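Local coordinates for PmbA-related protein (Thermotoga maritima, PDB 1VL4) that is of unsettled function but, as a PmbA/TldD (peptidase U62) family member, may act as a metallopeptidase, at residues V366-E372 with L387-W393; V31-F37 with V63-K69; E200-T204 with Y287-L292; D145-V149 with A186-D190. All coordinates share one frame; numbering follows the deposited sequence. Where two conformers were deposited one is given.

Contact 1: residues V366-E372 with L387-W393; sequences VVITEVE and LFAKGYW
Thr369 and Glu370 both face Lys390 across two antiparallel strands, a classic beta bulge in the mixed sheet of the C-terminal part of the chain. Lys390 O takes the Thr369 N-H at 2.8 Å and, weakly, the Glu370 N-H at 3.5 Å, while Lys390 N bonds to Glu370 O. Beyond the bulge the pairing is regular: Val367 N bonds to Tyr392 O at 2.9 Å on one side, and Glu372 N to Phe388 O at 3.0 Å on the other. With chi1 at 53°, Thr369 OG1 sits between its own backbone N and carbonyl carbon, while CG2 is turned to the edge of the Tyr392 ring, 3.5 Å from CE1. The two side chains meet at about a right angle, and a water joins Thr369 OG1 to Tyr392 OH. A valine in place of Thr369 would probably leave that water without one of its partners and the tyrosine hydroxyl less firmly placed. Further out, Ser223 bonds to Tyr392 OH, Arg240 pairs with Glu370 and Ser195 receives Lys390 NZ. Ile368, Val371 and Leu387 pack against helix 241-247, whereas Val367 on the other face packs against helix 355-362. Near the start of strand 365-372, Val366 CG2 meets the edge of the Trp393 indole, 4.2 Å from CZ3.

Contact 2: residues V31-F37 with V63-K69; sequences VEVQISF and VEIKVLK
Val31 and Val67 make a very tight methyl contact, Val31 CG2 lying 3.2 Å from Val67 CG1; since Val67 was modelled in two conformers, the closeness is doubtful. The other methyl of Val31, CG1, lies against the aliphatic chain of Lys69, 3.7 Å from CD. Val33 directs CG2 away from its backbone N (chi1 70° for CG1), which places this methyl against Ile65 CG2 at 4.0 Å and, in the conformer given, near Val67 CG2. Ile35 and Val63 lie side by side and point the same way, with Ile35 CG2 3.7 Å from Val63 CG1. The segments are the open ends of a long beta hairpin, strands 32-48 and 51-69, paired antiparallel in the six-stranded sheet; helices 15-29 and 84-93 cover the valine and isoleucine face. Three hydrogen-bonded pairs, Glu32 with Leu68, Gln34 with Lys66 and Ser36 with Glu64, carry the more polar face. Gln34 is extended, and its amide oxygen OE1 reaches Asn167. Glu32 instead bends at chi2 (-67°), and its carboxylate turns off to Thr168. Lys66 folds at chi3 (-90°), bringing NZ to a long salt bridge with Glu64 OE2 at 3.9 Å.

Contact 3: residues E200-T204 with Y287-L292; sequences ELART and YHPKGL
The guanidinium of Arg203 carries Leu292 CD2 over the centre of one face, 4.0 Å above its plane, and backbone oxygens at its edge. His288 O lies in that plane, 3.1 Å from Arg203 NH2, and Pro289 O receives NE at 2.9 Å from a position tilted 24° out of it. Gly291 O adds a weak bond to NH2. Also at the edge and in plane, a water accepts a hydrogen bond from NH1 and gives a weak one to Leu292 O. Pro289 lies over one face of two rings, each time toward the rim: CD on His288, N on Tyr287. The Lys290 N-H meets His288 ND1 within the ring plane. Residues 288-291 form a type I beta turn, closed by Gly291 N on His288 O; Arg203 NH2 reaches the same oxygen from the opposite face of its plane. The arginine thus ties the end of strand 194-202, an edge strand of the six-stranded antiparallel sheet, to a C-terminal loop. A methionine in place of Arg203 would probably leave the carbonyls of Pro289 and His288 without these donors and the turn less firmly held. Bends at chi2 (89°) and chi3 (51°) curl the arginine chain round Pro289 O. Leu201 CD2 meets Leu292 CD1 at 3.6 Å.

Contact 4: residues D145-V149 with A186-D190; sequences DERVV and AIARD
Val149 and Arg189 lose the most surface to this contact, with Ile187 next. Val149 CG1 sits over the centre of the Arg189 guanidinium, 3.5 Å above its plane, and also touches Arg189 CB at 3.4 Å. The arginine runs out extended and then bends at chi3 (-72°), which swings the flat group back over this methyl. Its NH1 meets Glu146 O at 3.2 Å, the oxygen lying in the guanidinium plane. The other methyl, Val149 CG2, packs on Ile187 CG2 at 3.6 Å. The backbones pair as the open ends of the hairpin formed by strands 148-167 and 172-188: Val149 N bonds to Ile187 O at 2.8 Å and Arg189 N to Arg147 O at 3.0 Å, flanking the non-hydrogen-bonded pair Val148 and Ala188. Helix 210-223 covers that pair. The chain enters through a type I turn at residues 145-148, where Asp145 OD1 accepts from Arg147 N in an Asx turn. Arg147 also grips the carboxylate side-on, NE on OD1 and NH2 on OD2. Arg189 therefore ties turn to strand in two ways, by an apolar face laid on valine and a polar edge given to a turn carbonyl.

Contacts 2, 3 and 4 all reach the six-stranded antiparallel sheet, whereas contact 1 belongs to the mixed sheet of the C-terminal part. Contacts 2 and 4 are each made by the open ends of a long hairpin, yet their centres are 55 Å apart, on opposite sides of the chain's centre. Contact 1 is the most buried; contact 4 is the most exposed, and there an arginine side chain adds a bond to a turn carbonyl beside the backbone pairing. Contact 2 is divided between an apolar face under helices and a more polar one. Contact 3, with its centre 11 Å from that of the chain, lacks strand pairing and relies mainly on arginine-to-carbonyl bonds, with leucine packing beside them.

Contact 1: residues V366-E372 with L387-W393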
# COMPACT_ATOMS: atom_id res chain seq x y z
N VAL A 366 -12.13 27.62 17.02
CA VAL A 366 -10.98 26.78 16.73
C VAL A 366 -10.57 26.95 15.27
O VAL A 366 -11.41 27.01 14.39
CB VAL A 366 -11.29 25.30 16.97
CG1 VAL A 366 -10.06 24.44 16.64
CG2 VAL A 366 -11.73 25.09 18.42
N VAL A 367 -9.26 27.02 15.05
CA VAL A 367 -8.69 26.90 13.72
C VAL A 367 -8.07 25.49 13.62
O VAL A 367 -7.29 25.10 14.46
CB VAL A 367 -7.61 27.96 13.45
CG1 VAL A 367 -6.83 27.64 12.14
CG2 VAL A 367 -8.23 29.37 13.39
N ILE A 368 -8.47 24.72 12.62
CA ILE A 368 -7.86 23.43 12.38
C ILE A 368 -7.04 23.52 11.11
O ILE A 368 -7.57 23.83 10.04
CB ILE A 368 -8.92 22.30 12.39
CG1 ILE A 368 -9.21 21.95 13.85
CG2 ILE A 368 -8.43 21.00 11.65
CD1 ILE A 368 -10.54 21.44 14.03
N THR A 369 -5.74 23.25 11.27
CA THR A 369 -4.76 23.39 10.18
C THR A 369 -4.36 22.07 9.54
O THR A 369 -3.95 22.07 8.40
CB THR A 369 -3.47 24.05 10.67
OG1 THR A 369 -2.97 23.32 11.81
CG2 THR A 369 -3.73 25.51 11.06
N GLU A 370 -4.45 20.98 10.28
CA GLU A 370 -4.14 19.65 9.75
C GLU A 370 -5.03 18.61 10.41
O GLU A 370 -5.40 18.75 11.60
CB GLU A 370 -2.67 19.29 10.00
CG GLU A 370 -1.65 20.39 9.57
CD GLU A 370 -1.54 20.54 8.07
OE1 GLU A 370 -2.08 19.67 7.33
OE2 GLU A 370 -0.90 21.53 7.63
N VAL A 371 -5.39 17.58 9.64
CA VAL A 371 -6.05 16.37 10.17
C VAL A 371 -5.21 15.10 9.88
O VAL A 371 -4.47 15.04 8.92
CB VAL A 371 -7.47 16.20 9.60
CG1 VAL A 371 -8.42 17.23 10.19
CG2 VAL A 371 -7.48 16.28 8.07
N GLU A 372 -5.33 14.08 10.71
CA GLU A 372 -4.53 12.87 10.59
C GLU A 372 -5.43 11.67 10.82
O GLU A 372 -6.41 11.75 11.60
CB GLU A 372 -3.41 12.86 11.65
CG GLU A 372 -2.25 13.87 11.37
CD GLU A 372 -2.31 15.20 12.14
OE1 GLU A 372 -2.80 15.25 13.30
OE2 GLU A 372 -1.83 16.22 11.59
N LEU A 387 -11.21 12.14 13.88
CA LEU A 387 -9.89 12.38 13.35
C LEU A 387 -9.09 13.19 14.35
O LEU A 387 -9.59 14.18 14.91
CB LEU A 387 -9.98 13.17 12.03
CG LEU A 387 -10.63 12.49 10.83
CD1 LEU A 387 -10.87 13.51 9.74
CD2 LEU A 387 -9.80 11.30 10.30
N PHE A 388 -7.85 12.78 14.56
CA PHE A 388 -6.90 13.60 15.28
C PHE A 388 -6.64 14.84 14.46
O PHE A 388 -6.70 14.81 13.23
CB PHE A 388 -5.59 12.87 15.51
CG PHE A 388 -5.71 11.67 16.38
CD1 PHE A 388 -6.06 10.43 15.85
CD2 PHE A 388 -5.43 11.75 17.73
CE1 PHE A 388 -6.15 9.32 16.66
CE2 PHE A 388 -5.51 10.64 18.53
CZ PHE A 388 -5.87 9.43 17.99
N ALA A 389 -6.36 15.95 15.14
CA ALA A 389 -6.22 17.23 14.44
C ALA A 389 -5.23 18.15 15.14
O ALA A 389 -4.87 17.93 16.32
CB ALA A 389 -7.60 17.91 14.31
N LYS A 390 -4.75 19.13 14.39
CA LYS A 390 -3.89 20.22 14.90
C LYS A 390 -4.58 21.54 14.61
O LYS A 390 -5.22 21.69 13.58
CB LYS A 390 -2.56 20.23 14.14
CG LYS A 390 -1.50 19.19 14.58
CD LYS A 390 -0.39 19.11 13.52
CE LYS A 390 0.94 18.70 14.11
NZ LYS A 390 1.00 17.22 14.46
N GLY A 391 -4.42 22.50 15.50
CA GLY A 391 -5.00 23.82 15.31
C GLY A 391 -4.67 24.79 16.44
O GLY A 391 -3.70 24.59 17.20
N TYR A 392 -5.52 25.82 16.56
CA TYR A 392 -5.28 26.99 17.39
C TYR A 392 -6.61 27.42 18.02
O TYR A 392 -7.67 27.12 17.46
CB TYR A 392 -4.75 28.14 16.51
CG TYR A 392 -3.46 27.78 15.83
CD1 TYR A 392 -3.47 27.01 14.67
CD2 TYR A 392 -2.21 28.14 16.37
CE1 TYR A 392 -2.29 26.62 14.07
CE2 TYR A 392 -1.01 27.75 15.74
CZ TYR A 392 -1.06 26.99 14.59
OH TYR A 392 0.08 26.58 13.91
N TRP A 393 -6.53 28.14 19.13
CA TRP A 393 -7.65 28.82 19.76
C TRP A 393 -7.61 30.29 19.30
O TRP A 393 -6.54 30.91 19.25
CB TRP A 393 -7.57 28.75 21.29
CG TRP A 393 -8.72 29.46 21.94
CD1 TRP A 393 -8.68 30.63 22.63
CD2 TRP A 393 -10.10 29.06 21.89
NE1 TRP A 393 -9.95 30.98 23.04
CE2 TRP A 393 -10.84 30.05 22.57
CE3 TRP A 393 -10.78 27.99 21.32
CZ2 TRP A 393 -12.22 29.96 22.72
CZ3 TRP A 393 -12.15 27.92 21.47
CH2 TRP A 393 -12.85 28.89 22.16
O HOH W 1 -0.04 24.37 11.95

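Contact 2: residues V31-F37 with V63-K69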
# COMPACT_ATOMS: atom_id res chain seq x y z
N VAL A 31 -13.81 -9.78 -32.66
CA VAL A 31 -13.84 -9.03 -31.41
C VAL A 31 -13.32 -7.61 -31.61
O VAL A 31 -12.74 -7.30 -32.66
CB VAL A 31 -13.00 -9.77 -30.32
CG1 VAL A 31 -13.51 -11.19 -30.16
CG2 VAL A 31 -11.51 -9.77 -30.64
N GLU A 32 -13.54 -6.74 -30.62
CA GLU A 32 -12.91 -5.45 -30.61
C GLU A 32 -11.69 -5.60 -29.69
O GLU A 32 -11.66 -6.51 -28.85
CB GLU A 32 -13.81 -4.33 -30.08
CG GLU A 32 -15.20 -4.29 -30.68
CD GLU A 32 -15.19 -3.94 -32.15
OE1 GLU A 32 -14.15 -3.48 -32.66
OE2 GLU A 32 -16.24 -4.14 -32.80
N VAL A 33 -10.69 -4.76 -29.89
CA VAL A 33 -9.55 -4.67 -28.97
C VAL A 33 -9.25 -3.22 -28.63
O VAL A 33 -9.45 -2.29 -29.45
CB VAL A 33 -8.29 -5.45 -29.48
CG1 VAL A 33 -7.67 -4.75 -30.70
CG2 VAL A 33 -7.29 -5.63 -28.40
N GLN A 34 -8.82 -3.04 -27.38
CA GLN A 34 -8.37 -1.77 -26.86
C GLN A 34 -7.02 -1.94 -26.18
O GLN A 34 -6.80 -2.90 -25.44
CB GLN A 34 -9.38 -1.17 -25.91
CG GLN A 34 -8.97 0.14 -25.30
CD GLN A 34 -10.15 0.82 -24.60
OE1 GLN A 34 -10.99 1.47 -25.23
NE2 GLN A 34 -10.28 0.57 -23.31
N ILE A 35 -6.12 -1.02 -26.48
CA ILE A 35 -4.77 -1.04 -25.98
C ILE A 35 -4.50 0.27 -25.24
O ILE A 35 -4.69 1.37 -25.78
CB ILE A 35 -3.73 -1.21 -27.10
CG1 ILE A 35 -4.09 -2.38 -28.00
CG2 ILE A 35 -2.33 -1.40 -26.46
CD1 ILE A 35 -3.37 -2.31 -29.33
N SER A 36 -4.10 0.14 -23.98
CA SER A 36 -3.76 1.26 -23.16
C SER A 36 -2.25 1.15 -22.82
O SER A 36 -1.74 0.08 -22.39
CB SER A 36 -4.61 1.29 -21.89
OG SER A 36 -5.99 1.34 -22.22
N PHE A 37 -1.56 2.25 -23.02
CA PHE A 37 -0.12 2.34 -22.88
C PHE A 37 0.18 3.45 -21.87
O PHE A 37 -0.43 4.53 -21.88
CB PHE A 37 0.44 2.53 -24.30
CG PHE A 37 1.88 3.04 -24.40
CD1 PHE A 37 2.26 4.29 -23.86
CD2 PHE A 37 2.81 2.35 -25.18
CE1 PHE A 37 3.56 4.79 -23.98
CE2 PHE A 37 4.13 2.84 -25.33
CZ PHE A 37 4.50 4.07 -24.71
N VAL A 63 1.53 -2.08 -20.66
CA VAL A 63 0.55 -2.15 -21.75
C VAL A 63 -0.61 -3.08 -21.32
O VAL A 63 -0.35 -4.18 -20.87
CB VAL A 63 1.19 -2.66 -23.02
CG1 VAL A 63 0.19 -2.71 -24.09
CG2 VAL A 63 2.27 -1.71 -23.41
N GLU A 64 -1.83 -2.58 -21.35
CA GLU A 64 -3.02 -3.37 -21.12
C GLU A 64 -3.68 -3.65 -22.46
O GLU A 64 -3.98 -2.72 -23.22
CB GLU A 64 -4.03 -2.60 -20.27
CG GLU A 64 -5.27 -3.46 -19.92
CD GLU A 64 -6.40 -2.66 -19.26
OE1 GLU A 64 -6.31 -1.41 -19.14
OE2 GLU A 64 -7.40 -3.29 -18.87
N ILE A 65 -3.97 -4.92 -22.69
CA ILE A 65 -4.66 -5.39 -23.89
C ILE A 65 -6.05 -5.90 -23.45
O ILE A 65 -6.14 -6.87 -22.67
CB ILE A 65 -3.89 -6.48 -24.56
CG1 ILE A 65 -2.52 -5.99 -25.03
CG2 ILE A 65 -4.68 -7.06 -25.78
CD1 ILE A 65 -1.38 -6.80 -24.58
N LYS A 66 -7.11 -5.24 -23.91
CA LYS A 66 -8.46 -5.67 -23.54
C LYS A 66 -9.28 -6.01 -24.79
O LYS A 66 -9.39 -5.17 -25.71
CB LYS A 66 -9.14 -4.58 -22.74
CG LYS A 66 -10.51 -4.92 -22.19
CD LYS A 66 -11.02 -3.77 -21.34
CE LYS A 66 -10.61 -3.89 -19.87
NZ LYS A 66 -11.24 -2.81 -19.03
N VAL A 67 -9.85 -7.21 -24.82
CA VAL A 67 -10.66 -7.67 -25.95
C VAL A 67 -12.14 -7.74 -25.53
O VAL A 67 -12.44 -8.24 -24.43
CB VAL A 67 -10.20 -9.02 -26.43
CG1 VAL A 67 -11.15 -9.58 -27.46
CG2 VAL A 67 -8.77 -8.93 -26.99
N LEU A 68 -13.03 -7.26 -26.41
CA LEU A 68 -14.48 -7.10 -26.14
C LEU A 68 -15.23 -7.97 -27.11
O LEU A 68 -15.04 -7.88 -28.30
CB LEU A 68 -14.87 -5.66 -26.26
CG LEU A 68 -16.34 -5.27 -26.12
CD1 LEU A 68 -16.83 -5.49 -24.71
CD2 LEU A 68 -16.47 -3.80 -26.50
N LYS A 69 -16.01 -8.91 -26.59
CA LYS A 69 -16.87 -9.77 -27.41
C LYS A 69 -18.22 -9.95 -26.72
O LYS A 69 -18.27 -10.46 -25.62
CB LYS A 69 -16.24 -11.12 -27.64
CG LYS A 69 -16.88 -11.94 -28.76
CD LYS A 69 -16.22 -13.30 -28.84
CE LYS A 69 -16.75 -14.20 -29.95
NZ LYS A 69 -16.22 -15.59 -29.76

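Contact 3: residues E200-T204 with Y287-L292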
# COMPACT_ATOMS: atom_id res chain seq x y z
N GLU A 200 4.72 22.18 -1.77
CA GLU A 200 4.20 22.84 -2.98
C GLU A 200 4.17 21.77 -4.11
O GLU A 200 5.04 20.91 -4.19
CB GLU A 200 5.07 24.04 -3.37
CG GLU A 200 4.82 25.37 -2.58
CD GLU A 200 5.96 26.46 -2.68
OE1 GLU A 200 6.83 26.43 -3.61
OE2 GLU A 200 5.94 27.39 -1.80
N LEU A 201 3.11 21.81 -4.92
CA LEU A 201 3.01 21.04 -6.20
C LEU A 201 3.25 22.02 -7.33
O LEU A 201 2.86 23.19 -7.22
CB LEU A 201 1.63 20.40 -6.31
CG LEU A 201 1.51 19.18 -5.42
CD1 LEU A 201 0.06 19.00 -4.95
CD2 LEU A 201 2.01 17.94 -6.15
N ALA A 202 3.99 21.60 -8.35
CA ALA A 202 4.35 22.46 -9.45
C ALA A 202 4.44 21.71 -10.79
O ALA A 202 4.81 20.53 -10.85
CB ALA A 202 5.67 23.12 -9.16
N ARG A 203 4.15 22.44 -11.85
CA ARG A 203 4.33 21.97 -13.23
C ARG A 203 5.76 22.26 -13.71
O ARG A 203 6.31 21.59 -14.60
CB ARG A 203 3.29 22.69 -14.11
CG ARG A 203 3.20 22.13 -15.48
CD ARG A 203 2.25 21.03 -15.64
NE ARG A 203 0.87 21.23 -15.14
CZ ARG A 203 0.05 20.20 -14.97
NH1 ARG A 203 0.43 19.00 -15.35
NH2 ARG A 203 -1.17 20.34 -14.49
N THR A 204 6.39 23.28 -13.14
CA THR A 204 7.75 23.61 -13.50
C THR A 204 8.62 23.84 -12.23
O THR A 204 8.08 24.19 -11.20
CB THR A 204 7.75 24.89 -14.37
OG1 THR A 204 9.05 25.10 -14.92
CG2 THR A 204 7.40 26.07 -13.54
N TYR A 287 -8.60 20.41 -15.56
CA TYR A 287 -7.30 21.00 -15.51
C TYR A 287 -7.19 22.13 -14.51
O TYR A 287 -8.08 22.94 -14.40
CB TYR A 287 -6.90 21.50 -16.88
CG TYR A 287 -5.65 22.33 -16.93
CD1 TYR A 287 -4.37 21.76 -17.07
CD2 TYR A 287 -5.76 23.72 -16.93
CE1 TYR A 287 -3.23 22.57 -17.13
CE2 TYR A 287 -4.64 24.52 -16.96
CZ TYR A 287 -3.38 23.94 -17.08
OH TYR A 287 -2.34 24.80 -17.20
N HIS A 288 -6.05 22.13 -13.82
CA HIS A 288 -5.53 23.27 -13.09
C HIS A 288 -3.99 23.23 -13.27
O HIS A 288 -3.39 22.16 -13.27
CB HIS A 288 -5.90 23.14 -11.61
CG HIS A 288 -5.49 24.33 -10.79
ND1 HIS A 288 -4.16 24.60 -10.47
CD2 HIS A 288 -6.22 25.32 -10.23
CE1 HIS A 288 -4.11 25.68 -9.73
NE2 HIS A 288 -5.34 26.13 -9.54
N PRO A 289 -3.36 24.38 -13.47
CA PRO A 289 -1.93 24.43 -13.69
C PRO A 289 -1.05 23.66 -12.72
O PRO A 289 -0.07 23.10 -13.16
CB PRO A 289 -1.62 25.93 -13.59
CG PRO A 289 -2.89 26.59 -13.99
CD PRO A 289 -3.99 25.71 -13.55
N LYS A 290 -1.45 23.56 -11.46
CA LYS A 290 -0.71 22.83 -10.41
C LYS A 290 -1.42 21.52 -9.99
O LYS A 290 -0.97 20.84 -9.08
CB LYS A 290 -0.57 23.72 -9.16
CG LYS A 290 0.26 24.94 -9.33
CD LYS A 290 0.46 25.62 -7.99
CE LYS A 290 0.80 27.11 -8.10
NZ LYS A 290 0.10 27.89 -7.02
N GLY A 291 -2.48 21.17 -10.71
CA GLY A 291 -3.18 19.87 -10.50
C GLY A 291 -2.55 18.82 -11.38
O GLY A 291 -2.85 18.75 -12.58
N LEU A 292 -1.67 17.99 -10.79
CA LEU A 292 -0.82 17.11 -11.57
C LEU A 292 -1.53 15.87 -12.11
O LEU A 292 -0.98 15.21 -12.95
CB LEU A 292 0.43 16.71 -10.79
CG LEU A 292 1.30 17.89 -10.31
CD1 LEU A 292 2.64 17.39 -9.68
CD2 LEU A 292 1.54 18.89 -11.43
O HOH W 2 -1.34 16.77 -15.27

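Contact 4: residues D145-V149 with A186-D190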
# COMPACT_ATOMS: atom_id res chain seq x y z
N ASP A 145 16.10 28.31 12.22
CA ASP A 145 15.67 28.83 13.51
C ASP A 145 16.12 27.92 14.67
O ASP A 145 15.93 26.72 14.62
CB ASP A 145 14.16 28.98 13.51
CG ASP A 145 13.71 29.94 14.59
OD1 ASP A 145 13.88 29.61 15.76
OD2 ASP A 145 13.20 31.02 14.25
N GLU A 146 16.68 28.51 15.72
CA GLU A 146 17.18 27.73 16.87
C GLU A 146 16.07 26.89 17.56
O GLU A 146 16.36 25.91 18.24
CB GLU A 146 17.90 28.63 17.87
CG GLU A 146 17.08 29.76 18.52
CD GLU A 146 17.85 30.42 19.66
OE1 GLU A 146 18.80 29.79 20.14
OE2 GLU A 146 17.54 31.56 20.07
N ARG A 147 14.81 27.27 17.35
CA ARG A 147 13.70 26.56 17.96
C ARG A 147 13.41 25.26 17.27
O ARG A 147 12.74 24.41 17.84
CB ARG A 147 12.46 27.46 17.95
CG ARG A 147 12.62 28.70 18.88
CD ARG A 147 11.45 29.62 18.72
NE ARG A 147 11.55 30.36 17.49
CZ ARG A 147 10.83 31.44 17.17
NH1 ARG A 147 9.93 31.93 18.00
NH2 ARG A 147 11.01 32.01 16.00
N VAL A 148 13.86 25.12 16.02
CA VAL A 148 13.72 23.85 15.30
C VAL A 148 14.77 22.87 15.81
O VAL A 148 15.98 23.18 15.79
CB VAL A 148 13.84 24.04 13.78
CG1 VAL A 148 13.71 22.72 13.07
CG2 VAL A 148 12.76 24.98 13.33
N VAL A 149 14.31 21.71 16.30
CA VAL A 149 15.19 20.72 16.90
C VAL A 149 15.60 19.70 15.84
O VAL A 149 16.65 19.07 15.94
CB VAL A 149 14.57 19.99 18.16
CG1 VAL A 149 14.32 20.97 19.25
CG2 VAL A 149 13.27 19.29 17.86
N ALA A 186 9.25 19.86 9.81
CA ALA A 186 10.11 20.28 10.88
C ALA A 186 9.52 19.95 12.26
O ALA A 186 8.32 19.81 12.41
CB ALA A 186 10.43 21.74 10.74
N ILE A 187 10.39 19.74 13.23
CA ILE A 187 9.98 19.57 14.66
C ILE A 187 10.55 20.69 15.53
O ILE A 187 11.77 20.90 15.54
CB ILE A 187 10.43 18.20 15.22
CG1 ILE A 187 9.76 17.08 14.40
CG2 ILE A 187 10.11 18.07 16.73
CD1 ILE A 187 10.14 15.70 14.78
N ALA A 188 9.65 21.38 16.28
CA ALA A 188 10.00 22.48 17.18
C ALA A 188 10.05 22.01 18.65
O ALA A 188 9.34 21.10 19.06
CB ALA A 188 9.00 23.61 17.02
N ARG A 189 10.95 22.62 19.41
CA ARG A 189 11.15 22.28 20.80
C ARG A 189 9.99 22.75 21.68
O ARG A 189 9.64 23.91 21.67
CB ARG A 189 12.43 22.93 21.28
CG ARG A 189 12.75 22.66 22.73
CD ARG A 189 13.98 23.40 23.16
NE ARG A 189 15.19 22.84 22.60
CZ ARG A 189 15.80 23.30 21.50
NH1 ARG A 189 15.37 24.38 20.83
NH2 ARG A 189 16.87 22.69 21.07
N ASP A 190 9.39 21.82 22.45
CA ASP A 190 8.34 22.17 23.40
C ASP A 190 8.15 21.03 24.43
O ASP A 190 8.70 19.94 24.25
CB ASP A 190 7.03 22.46 22.62
CG ASP A 190 5.99 23.20 23.43
OD1 ASP A 190 6.35 23.80 24.46
OD2 ASP A 190 4.80 23.18 23.03